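Local coordinates for hyperosmolarity resistance protein Emb (Staphylococcus epidermidis, PDB 6GV5) that mediates adherence of the bacterium to surface-immobilized fibronectin as a giant extracellular matrix binding protein, of which this chain is a helical fragment, at residues 15-19 against 47-51; 20-26 against 53-58; 60-64 against 94-98; 74-79 against 122-126. All coordinates share one frame; numbering follows the deposited sequence.

How the contacts relate
From the N terminus, helix 2-18 ends in contact 1, where residues 15-19 meet 47-51 and close a loop containing all of helix 24-35. The chain turns through 20-26, which contact 2 ties to 53-58, further along the same helix 40-65; contacts 1 and 2 cross and touch, Phe-19 packing on Asn-54. Contact 3 follows in series and joins the C-terminal part of helix 40-65 to helix 81-99, with Lys-61 reaching back to the loop of contact 2. Contact 4 crosses contact 3 and fastens the chain end to the loop 74-79. Helix 40-65 thus runs from the GA-module part into the FIVAR part, with contacts 1 and 4 on opposite sides of the chain's centre.

Contact 1: residues 15-19 against 47-51; sequences QITNF and LSHAK
Gln-15 OE1 receives a weak hydrogen bond from Lys-51 NZ at 3.2 Å, and Lys-51 CE lies just as near, so the end of the lysine chain rests against the amide oxygen. The amide's other end is held within its own helix, where NE2 donates to Asp-11, which should limit rotation of the group. The extended glutamine (chi2 -167°) carries its amide across Leu-47 at about a right angle, with Leu-47 CD2 3.6 Å from Gln-15 NE2. Phe-19 comes next along the seam: its CZ meets Lys-51 CG at 3.4 Å, the ring and the lysine chain crossing almost perpendicularly, while CE2 of the same ring lies 4.2 Å from Ala-50 CB. One ring face is turned back on its own helix end, over Gln-15 O and the CA of Ile-16. Deeper in, Ile-16 and Leu-47 slide past each other in opposite directions, and Ile-16 CG1 sits 4.0 Å from Ala-50 CB. That small methyl lets the isoleucine come close to helix 40-65. Ile-16 also touches Lys-27 and Ile-34, and Ala-50 touches Leu-30, so helix 24-35 covers the inner side of the seam. A polar Gln-Lys margin over an apolar interior, closed by a third helix, is the arrangement of a three-helix bundle, consistent with the GA module to which both segments belong.

Contact 2: residues 20-26 against 53-58; sequences TGLTEPQ and LNGKME
Two amide groups, those of Asn-54 and Gln-26, give this contact its polar geometry. Asn-54, its CG anti to the backbone N (chi1 -180°), accepts on OD1 from Leu-22 N in the carbonyl plane at 3.0 Å, and from Gly-21 N at 2.8 Å through a weak, bent bond of 123°; ND2 donates to a water that also accepts from Thr-20 N and donates to Glu-58 OE2. The Gln-26 amide points its nitrogen and oxygen at Met-57, coming from the opposite direction: its NE2 donates weakly to Met-57 SD at 3.5 Å and also hydrogen-bonds Thr-105 O, and OE1 lies equally near Met-57 CG and CE. That same OE1 takes the N-H of Thr-23 on a lone pair, almost straight at 169°, and Gln-26 N returns a weak bond to Thr-23 OG1, completing a capping box at the start of helix 24-35. Leu-22 and Leu-53 cross at about a right angle, their CD2 atoms 3.6 Å apart. Gly-21 fits against the helix, its CA 3.6 Å from Glu-58 CG. The N-H groups of Thr-20, Gly-21 and Leu-22 are thus met by one side-chain oxygen and one water, which would fix the loop against helix 40-65.

Contact 3: residues 60-64 against 94-98; sequences LKVAV and GQEII
Val-64 and Ile-98 reach toward each other tip to tip, with Val-64 CG2 3.9 Å from Ile-98 CD1, in the apolar part of the contact, where the axes of 60-64 and 94-98 come within 9.9 Å and cross at -132°. Val-64 CG2 and Leu-60 CD1 both rest on the bare CA of Gly-94, at 3.9 and 4.0 Å. Leu-60, its CG anti to the backbone N (chi1 179°), sends its other branch across Ile-97 at about a right angle, CD2 to CG2. Thr-114 and Ile-115 also touch Leu-60, and Ile-111 and Thr-114 touch Ile-97, so helix 108-123 covers this inner side.

The margins, where Lys-61 and Gln-95 are partly exposed, are looser and more polar. Along one, Lys-61 lays its CG against Ile-98 CD1 and carries its extended chain onward to the carbonyls of Gly-21 and Thr-20. Along the other, Gln-95 CG packs on Val-64 CG1 at 3.6 Å, while its NE2 donates to a water that in turn donates to Val-64 O, 2.8 Å away. No direct hydrogen bond joins the two segments, and the chemistry therefore implies cohesion by apolar shape fit, with the polar link across the seam mediated by water.

Contact 4: residues 74-79 against 122-126; sequences SNYINE and EQNLH
Leu-125 lies alongside Tyr-76, both side chains pointing the same way, in a pairing that closes the far end of the helical part consistent with a FIVAR domain: an ST turn and a short 3-10 segment on one side, a type I beta turn at the C terminus on the other. Leu-125 CD1 lies 3.8 Å from Tyr-76 CD2, at the ring edge near its plane. The tyrosine CG stands anti to the backbone N (chi1 176°), which sets the ring beside the leucine branches, while its OH makes a weak hydrogen bond to Glu-88. Glu-79 crosses Leu-125 obliquely; Glu-79 CG lies 4.1 Å from Leu-125 CD2, and the bend beyond it (chi2 -65°) turns the carboxylate toward Asn-124 O. Val-70 and Tyr-87 also touch Leu-125, which places this buried residue among helices 67-73 and 81-99.

The backbones are joined by Asn-75 N, which donates to Leu-125 O at 2.8 Å, nearly along the C=O axis. Next to it, Ser-74 OG accepts from Tyr-76 N at 3.0 Å, forming the ST turn, and is also bonded to Val-70 O. Ser-74 CB in turn faces the last residue, 3.9 Å from His-126 ND1. The imidazole itself is tied back to Glu-122 on helix 108-123, which lies in its plane; a salt bridge from Glu-122 to Lys-66 gives that carboxylate a second partner. His-126 NE2 donates to the anti lone pair of Glu-122 OE2 at 3.1 Å, almost straight at 170°.

Contact 1: residues 15-19 against 47-51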
# COMPACT_ATOMS: atom_id res chain seq x y z
N GLN A 15 6.80 -15.63 1.83
CA GLN A 15 7.00 -14.36 2.51
C GLN A 15 5.88 -13.39 2.19
O GLN A 15 5.36 -12.70 3.07
CB GLN A 15 8.35 -13.75 2.13
CG GLN A 15 9.56 -14.56 2.58
CD GLN A 15 10.85 -13.78 2.46
OE1 GLN A 15 10.94 -12.63 2.89
NE2 GLN A 15 11.87 -14.40 1.89
N ILE A 16 5.49 -13.32 0.91
CA ILE A 16 4.46 -12.38 0.49
C ILE A 16 3.13 -12.73 1.15
O ILE A 16 2.35 -11.84 1.53
CB ILE A 16 4.34 -12.38 -1.05
CG1 ILE A 16 5.55 -11.67 -1.66
CG2 ILE A 16 3.04 -11.70 -1.50
CD1 ILE A 16 5.79 -11.99 -3.13
N THR A 17 2.86 -14.02 1.30
CA THR A 17 1.62 -14.44 1.94
C THR A 17 1.54 -13.95 3.38
O THR A 17 0.44 -13.70 3.88
CB THR A 17 1.50 -15.97 1.89
OG1 THR A 17 1.53 -16.41 0.53
CG2 THR A 17 0.20 -16.42 2.54
N ASN A 18 2.69 -13.80 4.05
CA ASN A 18 2.69 -13.34 5.43
C ASN A 18 2.40 -11.85 5.55
O ASN A 18 1.94 -11.39 6.60
CB ASN A 18 4.03 -13.64 6.09
CG ASN A 18 4.18 -15.08 6.51
OD1 ASN A 18 3.21 -15.73 6.88
ND2 ASN A 18 5.40 -15.60 6.45
N PHE A 19 2.69 -11.08 4.51
CA PHE A 19 2.53 -9.63 4.57
C PHE A 19 1.10 -9.26 4.95
O PHE A 19 0.13 -9.93 4.55
CB PHE A 19 2.90 -8.99 3.23
CG PHE A 19 4.35 -9.13 2.86
CD1 PHE A 19 5.30 -9.53 3.78
CD2 PHE A 19 4.77 -8.84 1.57
CE1 PHE A 19 6.64 -9.65 3.43
CE2 PHE A 19 6.10 -8.95 1.21
CZ PHE A 19 7.03 -9.36 2.14
N LEU A 47 10.88 -9.64 -5.04
CA LEU A 47 10.55 -9.76 -3.62
C LEU A 47 10.90 -8.48 -2.88
O LEU A 47 10.16 -8.04 -1.99
CB LEU A 47 11.29 -10.95 -3.01
CG LEU A 47 11.10 -11.15 -1.51
CD1 LEU A 47 9.64 -11.43 -1.17
CD2 LEU A 47 11.99 -12.28 -1.01
N SER A 48 12.04 -7.86 -3.22
CA SER A 48 12.39 -6.57 -2.62
C SER A 48 11.32 -5.53 -2.94
O SER A 48 10.92 -4.75 -2.06
CB SER A 48 13.76 -6.12 -3.13
OG SER A 48 14.12 -4.86 -2.58
N HIS A 49 10.84 -5.51 -4.18
CA HIS A 49 9.76 -4.60 -4.55
C HIS A 49 8.50 -4.89 -3.75
O HIS A 49 7.83 -3.96 -3.28
CB HIS A 49 9.49 -4.72 -6.06
CG HIS A 49 8.12 -4.29 -6.48
ND1 HIS A 49 7.30 -5.09 -7.24
CD2 HIS A 49 7.43 -3.15 -6.25
CE1 HIS A 49 6.16 -4.46 -7.46
NE2 HIS A 49 6.21 -3.28 -6.87
N ALA A 50 8.15 -6.17 -3.58
CA ALA A 50 6.97 -6.52 -2.81
C ALA A 50 7.11 -6.06 -1.36
O ALA A 50 6.14 -5.59 -0.76
CB ALA A 50 6.73 -8.02 -2.87
N LYS A 51 8.30 -6.21 -0.78
CA LYS A 51 8.49 -5.78 0.60
C LYS A 51 8.33 -4.28 0.73
O LYS A 51 7.77 -3.79 1.73
CB LYS A 51 9.87 -6.23 1.10
CG LYS A 51 9.94 -7.70 1.43
CD LYS A 51 11.32 -8.11 1.93
CE LYS A 51 11.37 -9.61 2.19
NZ LYS A 51 12.76 -10.09 2.45

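Contact 2: residues 20-26 against 53-58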
# COMPACT_ATOMS: atom_id res chain seq x y z
N THR A 20 0.96 -8.20 5.74
CA THR A 20 -0.34 -7.69 6.15
C THR A 20 -0.69 -6.36 5.51
O THR A 20 -1.87 -5.99 5.49
CB THR A 20 -0.39 -7.52 7.68
OG1 THR A 20 0.53 -6.51 8.08
CG2 THR A 20 -0.04 -8.83 8.37
N GLY A 21 0.29 -5.63 4.97
CA GLY A 21 -0.01 -4.38 4.31
C GLY A 21 -0.66 -4.59 2.96
O GLY A 21 -1.71 -4.02 2.66
N LEU A 22 -0.06 -5.44 2.14
CA LEU A 22 -0.63 -5.76 0.84
C LEU A 22 -2.03 -6.33 0.98
O LEU A 22 -2.34 -7.08 1.91
CB LEU A 22 0.25 -6.77 0.11
CG LEU A 22 1.70 -6.36 -0.16
CD1 LEU A 22 2.46 -7.53 -0.80
CD2 LEU A 22 1.73 -5.13 -1.05
N THR A 23 -2.89 -5.99 0.02
CA THR A 23 -4.20 -6.62 -0.07
C THR A 23 -4.06 -7.96 -0.79
O THR A 23 -3.06 -8.23 -1.46
CB THR A 23 -5.17 -5.73 -0.84
OG1 THR A 23 -4.73 -5.59 -2.19
CG2 THR A 23 -5.26 -4.35 -0.18
N GLU A 24 -5.09 -8.80 -0.64
CA GLU A 24 -5.05 -10.11 -1.29
C GLU A 24 -4.93 -9.99 -2.81
O GLU A 24 -4.14 -10.75 -3.40
CB GLU A 24 -6.28 -10.93 -0.90
CG GLU A 24 -6.45 -11.07 0.61
N PRO A 25 -5.64 -9.09 -3.49
CA PRO A 25 -5.38 -8.91 -4.92
C PRO A 25 -3.94 -8.54 -5.23
O PRO A 25 -3.38 -9.02 -6.22
CB PRO A 25 -6.37 -7.80 -5.32
CG PRO A 25 -7.46 -7.91 -4.33
CD PRO A 25 -6.82 -8.32 -3.03
N GLN A 26 -3.32 -7.68 -4.40
CA GLN A 26 -1.94 -7.31 -4.64
C GLN A 26 -1.00 -8.50 -4.45
O GLN A 26 -0.05 -8.66 -5.20
CB GLN A 26 -1.53 -6.18 -3.69
CG GLN A 26 -2.05 -4.82 -4.08
CD GLN A 26 -1.75 -3.78 -3.02
OE1 GLN A 26 -1.81 -4.07 -1.83
NE2 GLN A 26 -1.41 -2.57 -3.46
N LEU A 53 6.57 -2.26 -1.36
CA LEU A 53 5.15 -2.00 -1.55
C LEU A 53 4.35 -2.35 -0.31
O LEU A 53 3.42 -1.63 0.07
CB LEU A 53 4.64 -2.79 -2.76
CG LEU A 53 3.18 -2.57 -3.15
CD1 LEU A 53 2.98 -1.16 -3.69
CD2 LEU A 53 2.75 -3.61 -4.16
N ASN A 54 4.72 -3.44 0.36
CA ASN A 54 4.01 -3.82 1.58
C ASN A 54 4.13 -2.74 2.64
O ASN A 54 3.16 -2.42 3.32
CB ASN A 54 4.55 -5.15 2.11
CG ASN A 54 3.84 -5.58 3.37
OD1 ASN A 54 2.63 -5.81 3.37
ND2 ASN A 54 4.59 -5.67 4.46
N GLY A 55 5.33 -2.16 2.81
CA GLY A 55 5.48 -1.10 3.79
C GLY A 55 4.65 0.12 3.45
O GLY A 55 4.08 0.77 4.34
N LYS A 56 4.56 0.45 2.16
CA LYS A 56 3.78 1.61 1.76
C LYS A 56 2.30 1.35 1.96
O LYS A 56 1.55 2.26 2.36
CB LYS A 56 4.07 1.96 0.30
CG LYS A 56 5.46 2.53 0.08
CD LYS A 56 5.61 3.88 0.77
CE LYS A 56 7.00 4.47 0.57
NZ LYS A 56 7.16 5.73 1.35
N MET A 57 1.86 0.12 1.70
CA MET A 57 0.46 -0.22 1.92
C MET A 57 0.12 -0.20 3.41
O MET A 57 -0.98 0.18 3.80
CB MET A 57 0.13 -1.58 1.31
CG MET A 57 0.00 -1.53 -0.19
SD MET A 57 -1.28 -0.40 -0.76
CE MET A 57 -2.71 -1.19 -0.04
N GLU A 58 1.06 -0.63 4.27
CA GLU A 58 0.88 -0.46 5.71
C GLU A 58 0.68 1.01 6.05
O GLU A 58 -0.21 1.36 6.83
CB GLU A 58 2.08 -1.04 6.47
CG GLU A 58 2.15 -2.55 6.47
CD GLU A 58 3.35 -3.07 7.25
OE1 GLU A 58 4.28 -2.27 7.50
OE2 GLU A 58 3.36 -4.26 7.61
O HOH W 1 3.19 -6.79 6.76

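Contact 3: residues 60-64 against 94-98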
# COMPACT_ATOMS: atom_id res chain seq x y z
N LEU A 60 -0.35 3.40 4.07
CA LEU A 60 -1.63 3.86 3.54
C LEU A 60 -2.79 3.38 4.40
O LEU A 60 -3.71 4.16 4.69
CB LEU A 60 -1.79 3.38 2.10
CG LEU A 60 -3.12 3.79 1.44
CD1 LEU A 60 -3.25 5.28 1.26
CD2 LEU A 60 -3.25 3.06 0.11
N LYS A 61 -2.75 2.12 4.83
CA LYS A 61 -3.84 1.59 5.65
C LYS A 61 -3.96 2.34 6.97
O LYS A 61 -5.07 2.56 7.46
CB LYS A 61 -3.64 0.09 5.89
CG LYS A 61 -4.05 -0.76 4.69
CD LYS A 61 -3.75 -2.24 4.90
CE LYS A 61 -4.49 -3.11 3.88
NZ LYS A 61 -4.18 -4.57 4.07
N VAL A 62 -2.83 2.73 7.56
CA VAL A 62 -2.87 3.52 8.79
C VAL A 62 -3.46 4.89 8.51
O VAL A 62 -4.30 5.38 9.26
CB VAL A 62 -1.47 3.63 9.41
CG1 VAL A 62 -1.44 4.65 10.54
CG2 VAL A 62 -1.02 2.26 9.92
N ALA A 63 -3.03 5.52 7.41
CA ALA A 63 -3.51 6.87 7.11
C ALA A 63 -5.01 6.88 6.89
O ALA A 63 -5.70 7.83 7.29
CB ALA A 63 -2.80 7.41 5.87
N VAL A 64 -5.54 5.84 6.26
CA VAL A 64 -6.97 5.75 6.02
C VAL A 64 -7.71 5.36 7.30
O VAL A 64 -8.73 5.94 7.64
CB VAL A 64 -7.25 4.75 4.88
CG1 VAL A 64 -8.74 4.46 4.75
CG2 VAL A 64 -6.70 5.30 3.58
N GLY A 94 -7.59 6.79 -0.99
CA GLY A 94 -6.94 5.70 -0.29
C GLY A 94 -7.84 4.49 -0.13
O GLY A 94 -7.38 3.35 -0.28
N GLN A 95 -9.11 4.71 0.20
CA GLN A 95 -10.06 3.61 0.34
C GLN A 95 -10.24 2.87 -0.98
O GLN A 95 -10.36 1.64 -1.00
CB GLN A 95 -11.40 4.14 0.84
CG GLN A 95 -11.38 4.59 2.26
CD GLN A 95 -12.63 5.35 2.64
OE1 GLN A 95 -13.37 5.80 1.77
NE2 GLN A 95 -12.87 5.49 3.94
N GLU A 96 -10.27 3.61 -2.09
CA GLU A 96 -10.38 2.99 -3.40
C GLU A 96 -9.25 2.00 -3.64
O GLU A 96 -9.47 0.91 -4.17
CB GLU A 96 -10.38 4.08 -4.48
CG GLU A 96 -10.65 3.56 -5.89
CD GLU A 96 -12.12 3.23 -6.12
OE1 GLU A 96 -12.96 3.60 -5.28
OE2 GLU A 96 -12.42 2.58 -7.15
N ILE A 97 -8.02 2.37 -3.27
CA ILE A 97 -6.89 1.48 -3.45
C ILE A 97 -7.04 0.24 -2.58
O ILE A 97 -6.89 -0.90 -3.05
CB ILE A 97 -5.57 2.22 -3.15
CG1 ILE A 97 -5.35 3.32 -4.19
CG2 ILE A 97 -4.41 1.24 -3.14
CD1 ILE A 97 -4.21 4.25 -3.86
N ILE A 98 -7.30 0.44 -1.29
CA ILE A 98 -7.35 -0.68 -0.34
C ILE A 98 -8.45 -1.66 -0.73
O ILE A 98 -8.26 -2.88 -0.67
CB ILE A 98 -7.53 -0.16 1.09
CG1 ILE A 98 -6.30 0.63 1.54
CG2 ILE A 98 -7.82 -1.32 2.03
CD1 ILE A 98 -6.56 1.52 2.72
O HOH W 2 -11.36 5.66 6.63

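Contact 4: residues 74-79 against 122-126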
# COMPACT_ATOMS: atom_id res chain seq x y z
N SER A 74 -8.72 16.57 15.63
CA SER A 74 -8.12 17.73 15.00
C SER A 74 -9.09 18.91 15.05
O SER A 74 -10.08 18.90 15.79
CB SER A 74 -7.73 17.40 13.56
OG SER A 74 -8.90 17.28 12.76
N ASN A 75 -8.82 19.94 14.25
CA ASN A 75 -9.74 21.06 14.08
C ASN A 75 -10.77 20.81 12.99
O ASN A 75 -11.48 21.74 12.60
CB ASN A 75 -8.97 22.33 13.77
CG ASN A 75 -8.78 23.20 14.97
OD1 ASN A 75 -9.27 24.32 15.02
ND2 ASN A 75 -8.07 22.67 15.97
N TYR A 76 -10.87 19.58 12.50
CA TYR A 76 -11.76 19.24 11.40
C TYR A 76 -13.16 19.79 11.58
O TYR A 76 -13.75 20.34 10.64
CB TYR A 76 -11.79 17.71 11.27
CG TYR A 76 -12.75 17.16 10.24
CD1 TYR A 76 -14.04 16.80 10.57
CD2 TYR A 76 -12.32 16.95 8.95
CE1 TYR A 76 -14.91 16.29 9.62
CE2 TYR A 76 -13.17 16.42 7.98
CZ TYR A 76 -14.45 16.09 8.32
OH TYR A 76 -15.30 15.56 7.37
N ILE A 77 -13.75 19.61 12.76
CA ILE A 77 -15.13 20.05 12.94
C ILE A 77 -15.26 21.56 12.76
O ILE A 77 -16.31 22.04 12.31
CB ILE A 77 -15.66 19.58 14.31
CG1 ILE A 77 -15.74 18.04 14.32
CG2 ILE A 77 -17.02 20.20 14.59
CD1 ILE A 77 -16.04 17.43 15.68
N ASN A 78 -14.22 22.32 13.08
CA ASN A 78 -14.25 23.77 13.01
C ASN A 78 -13.65 24.33 11.73
O ASN A 78 -13.62 25.55 11.55
CB ASN A 78 -13.50 24.38 14.21
CG ASN A 78 -14.10 23.98 15.53
OD1 ASN A 78 -15.31 24.05 15.73
ND2 ASN A 78 -13.25 23.55 16.46
N GLU A 79 -13.16 23.48 10.83
CA GLU A 79 -12.36 23.96 9.72
C GLU A 79 -13.24 24.42 8.56
O GLU A 79 -14.44 24.11 8.50
CB GLU A 79 -11.39 22.87 9.25
CG GLU A 79 -9.97 23.07 9.75
CD GLU A 79 -9.32 24.32 9.18
OE1 GLU A 79 -9.89 24.93 8.25
OE2 GLU A 79 -8.24 24.70 9.66
N GLU A 122 -4.38 16.11 6.04
CA GLU A 122 -4.49 15.97 7.48
C GLU A 122 -3.74 17.10 8.19
O GLU A 122 -4.23 17.65 9.18
CB GLU A 122 -3.94 14.62 7.92
CG GLU A 122 -4.10 14.35 9.41
CD GLU A 122 -3.37 13.10 9.85
OE1 GLU A 122 -3.27 12.14 9.05
OE2 GLU A 122 -2.91 13.07 11.01
N GLN A 123 -2.57 17.47 7.67
CA GLN A 123 -1.77 18.52 8.30
C GLN A 123 -2.54 19.83 8.37
O GLN A 123 -2.44 20.56 9.36
CB GLN A 123 -0.46 18.69 7.52
CG GLN A 123 0.49 19.71 8.10
CD GLN A 123 1.76 19.85 7.27
OE1 GLN A 123 1.71 19.88 6.04
NE2 GLN A 123 2.90 19.94 7.94
N ASN A 124 -3.31 20.14 7.34
CA ASN A 124 -4.06 21.39 7.32
C ASN A 124 -5.23 21.37 8.29
O ASN A 124 -5.87 22.41 8.47
CB ASN A 124 -4.56 21.68 5.91
CG ASN A 124 -3.45 22.11 4.99
OD1 ASN A 124 -2.46 22.71 5.43
ND2 ASN A 124 -3.59 21.82 3.70
N LEU A 125 -5.51 20.22 8.91
CA LEU A 125 -6.56 20.13 9.92
C LEU A 125 -6.03 20.25 11.33
O LEU A 125 -6.83 20.39 12.27
CB LEU A 125 -7.31 18.81 9.79
CG LEU A 125 -7.99 18.45 8.48
CD1 LEU A 125 -8.49 17.00 8.58
CD2 LEU A 125 -9.13 19.40 8.17
N HIS A 126 -4.72 20.14 11.52
CA HIS A 126 -4.16 20.26 12.86
C HIS A 126 -3.86 21.71 13.17
O HIS A 126 -4.13 22.16 14.29
CB HIS A 126 -2.90 19.40 12.98
CG HIS A 126 -3.16 17.93 12.86
ND1 HIS A 126 -3.87 17.22 13.80
CD2 HIS A 126 -2.82 17.05 11.89
CE1 HIS A 126 -3.95 15.95 13.42
NE2 HIS A 126 -3.32 15.82 12.27